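Tonb-dependent siderophore receptor (Acinetobacter baumannii, PDB 5FR8) probably binds iron-chelating siderophores, possibly including ferric enterobactin, at the outer membrane in the first step of iron uptake. Local coordinates at residues F639-Y644 against S677-G682. Sequence-based numbering, arbitrary orientation.
Sequences FVFTQY and SYSTAG. With C8E ((hydroxyethyloxy)tri(ethyloxy)octane), chain C.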
loop_
_atom_site.group_PDB
_atom_site.type_symbol
_atom_site.label_atom_id
_atom_site.label_comp_id
_atom_site.label_asym_id
_atom_site.label_seq_id
_atom_site.Cartn_x
_atom_site.Cartn_y
_atom_site.Cartn_z
ATOM N N PHE A 639 3.226 -22.006 15.308
ATOM C CA PHE A 639 3.589 -20.956 16.280
ATOM C C PHE A 639 4.229 -19.774 15.579
ATOM O O PHE A 639 5.053 -19.967 14.681
ATOM C CB PHE A 639 4.588 -21.504 17.311
ATOM C CG PHE A 639 4.998 -20.518 18.384
ATOM C CD1 PHE A 639 4.138 -20.209 19.429
ATOM C CD2 PHE A 639 6.259 -19.938 18.370
ATOM C CE1 PHE A 639 4.518 -19.330 20.434
ATOM C CE2 PHE A 639 6.647 -19.063 19.369
ATOM C CZ PHE A 639 5.772 -18.755 20.403
ATOM N N VAL A 640 3.862 -18.562 15.999
ATOM C CA VAL A 640 4.357 -17.320 15.375
ATOM C C VAL A 640 4.786 -16.367 16.481
ATOM O O VAL A 640 4.163 -16.309 17.553
ATOM C CB VAL A 640 3.281 -16.655 14.438
ATOM C CG1 VAL A 640 2.094 -16.158 15.251
ATOM C CG2 VAL A 640 3.862 -15.515 13.590
ATOM N N PHE A 641 5.857 -15.625 16.228
ATOM C CA PHE A 641 6.388 -14.677 17.222
ATOM C C PHE A 641 7.028 -13.535 16.470
ATOM O O PHE A 641 7.721 -13.723 15.468
ATOM C CB PHE A 641 7.414 -15.351 18.128
ATOM C CG PHE A 641 8.043 -14.443 19.153
ATOM C CD1 PHE A 641 7.384 -14.143 20.349
ATOM C CD2 PHE A 641 9.337 -13.948 18.971
ATOM C CE1 PHE A 641 7.982 -13.339 21.313
ATOM C CE2 PHE A 641 9.939 -13.143 19.938
ATOM C CZ PHE A 641 9.260 -12.839 21.108
ATOM N N THR A 642 6.770 -12.342 16.952
ATOM C CA THR A 642 7.261 -11.170 16.301
ATOM C C THR A 642 7.744 -10.234 17.380
ATOM O O THR A 642 7.121 -10.122 18.426
ATOM C CB THR A 642 6.155 -10.507 15.483
ATOM O OG1 THR A 642 5.859 -11.335 14.360
ATOM C CG2 THR A 642 6.595 -9.152 14.997
ATOM N N GLN A 643 8.842 -9.554 17.097
ATOM C CA GLN A 643 9.484 -8.701 18.062
ATOM C C GLN A 643 9.816 -7.386 17.364
ATOM O O GLN A 643 10.400 -7.371 16.264
ATOM C CB GLN A 643 10.720 -9.417 18.597
ATOM C CG GLN A 643 11.680 -8.588 19.430
ATOM C CD GLN A 643 12.847 -9.421 19.945
ATOM O OE1 GLN A 643 12.990 -10.589 19.579
ATOM N NE2 GLN A 643 13.694 -8.823 20.783
ATOM N N TYR A 644 9.394 -6.291 17.990
ATOM C CA TYR A 644 9.568 -4.967 17.428
ATOM C C TYR A 644 10.463 -4.171 18.340
ATOM O O TYR A 644 10.161 -4.025 19.516
ATOM C CB TYR A 644 8.232 -4.211 17.372
ATOM C CG TYR A 644 7.110 -4.859 16.620
ATOM C CD1 TYR A 644 7.176 -5.042 15.225
ATOM C CD2 TYR A 644 5.970 -5.260 17.287
ATOM C CE1 TYR A 644 6.138 -5.654 14.525
ATOM C CE2 TYR A 644 4.915 -5.858 16.606
ATOM C CZ TYR A 644 5.008 -6.051 15.231
ATOM O OH TYR A 644 3.974 -6.629 14.583
ATOM N N SER A 677 10.067 -1.078 22.897
ATOM C CA SER A 677 9.972 -2.279 22.085
ATOM C C SER A 677 9.126 -3.333 22.773
ATOM O O SER A 677 8.932 -3.278 23.974
ATOM C CB SER A 677 11.338 -2.829 21.776
ATOM O OG SER A 677 12.041 -2.961 22.970
ATOM N N TYR A 678 8.593 -4.269 21.996
ATOM C CA TYR A 678 7.675 -5.266 22.522
ATOM C C TYR A 678 7.479 -6.431 21.552
ATOM O O TYR A 678 8.082 -6.475 20.475
ATOM C CB TYR A 678 6.331 -4.614 22.872
ATOM C CG TYR A 678 5.532 -4.122 21.688
ATOM C CD1 TYR A 678 5.759 -2.857 21.126
ATOM C CD2 TYR A 678 4.513 -4.903 21.141
ATOM C CE1 TYR A 678 4.997 -2.397 20.043
ATOM C CE2 TYR A 678 3.760 -4.452 20.052
ATOM C CZ TYR A 678 4.004 -3.204 19.517
ATOM O OH TYR A 678 3.250 -2.772 18.460
ATOM N N SER A 679 6.658 -7.391 21.957
ATOM C CA SER A 679 6.510 -8.631 21.213
ATOM C C SER A 679 5.097 -9.193 21.337
ATOM O O SER A 679 4.406 -8.934 22.314
ATOM C CB SER A 679 7.515 -9.674 21.716
ATOM O OG SER A 679 7.010 -10.392 22.845
ATOM N N THR A 680 4.682 -9.957 20.334
ATOM C CA THR A 680 3.432 -10.694 20.389
ATOM C C THR A 680 3.665 -12.100 19.847
ATOM O O THR A 680 4.622 -12.334 19.104
ATOM C CB THR A 680 2.318 -10.044 19.528
ATOM O OG1 THR A 680 2.635 -10.199 18.145
ATOM C CG2 THR A 680 2.141 -8.568 19.867
ATOM N N ALA A 681 2.786 -13.027 20.216
ATOM C CA ALA A 681 2.894 -14.398 19.753
ATOM C C ALA A 681 1.525 -14.996 19.441
ATOM O O ALA A 681 0.499 -14.452 19.871
ATOM C CB ALA A 681 3.591 -15.217 20.805
ATOM N N GLY A 682 1.504 -16.114 18.708
ATOM C CA GLY A 682 0.259 -16.865 18.498
ATOM C C GLY A 682 0.479 -18.353 18.311
ATOM O O GLY A 682 1.550 -18.764 17.879
HETATM C C1 C8E C . 19.967 -14.860 9.927
HETATM C C2 C8E C . 18.721 -14.094 10.400
HETATM C C3 C8E C . 17.647 -14.944 11.116
HETATM C C4 C8E C . 16.938 -14.227 12.285
HETATM C C5 C8E C . 16.332 -15.210 13.314
HETATM C C6 C8E C . 17.389 -15.931 14.165
HETATM C C7 C8E C . 16.811 -16.643 15.392
HETATM C C8 C8E C . 17.167 -18.147 15.471
HETATM O O9 C8E C . 16.083 -18.844 16.144
HETATM C C10 C8E C . 15.926 -20.208 15.689
HETATM C C11 C8E C . 14.829 -20.952 16.478
HETATM O O12 C8E C . 13.626 -20.173 16.609
HETATM C C13 C8E C . 12.771 -20.616 17.706
HETATM C C14 C8E C . 11.361 -19.996 17.586
HETATM O O15 C8E C . 10.578 -20.136 18.786
HETATM C C16 C8E C . 10.687 -19.040 19.739
HETATM C C17 C8E C . 10.964 -19.504 21.205
HETATM O O18 C8E C . 10.824 -18.391 22.111
HETATM C C19 C8E C . 9.429 -17.999 22.303
HETATM C C20 C8E C . 9.203 -16.596 22.924
HETATM O O21 C8E C . 7.961 -16.458 23.692
#
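Tyr644 lays its CD2 over one face of the Tyr678 ring, 3.6 Å from Tyr678 CZ and toward the rim; the ring planes are inclined at 57°. Thr642 CG2 sits over a face of the Tyr644 ring. On the opposite side of the sheet, Phe641 has CG anti to its backbone N (chi1 178°), and its ring reaches across to the partner strand: Ala681 CB lies in plane at its edge, 4.0 Å from Phe641 CD1, and Ser679 OG approaches Phe641 CE1 obliquely. C20 of the detergent C8E lies over one face of that ring, toward the rim, 3.8 Å from Phe641 CE1. Phe639 CZ also meets Ala681 CB, at 4.2 Å, and its CD1 lies near Gly682 O; this ring too is brushed by the detergent. Between these two layers the strands run antiparallel, joined by paired backbone hydrogen bonds at Val640–Gly682 and Thr642–Thr680; Tyr644 N to Tyr678 O is nearly straight (2.8 Å, 177°). Val640 CG1 packs on the backbone of Gly682, 3.5 Å from its N. The face with Val640, Thr642 and both tyrosines is turned inward: Val640 touches Leu52 and Arg64 and Tyr644 touches Arg63, all of the plug, while Tyr678 OH hydrogen-bonds Tyr718 and Glu720. The pair is thus part of the TonB-dependent receptor barrel wall, with strand 635-648 flanked by 621-630 and strand 674-687 by 693-700.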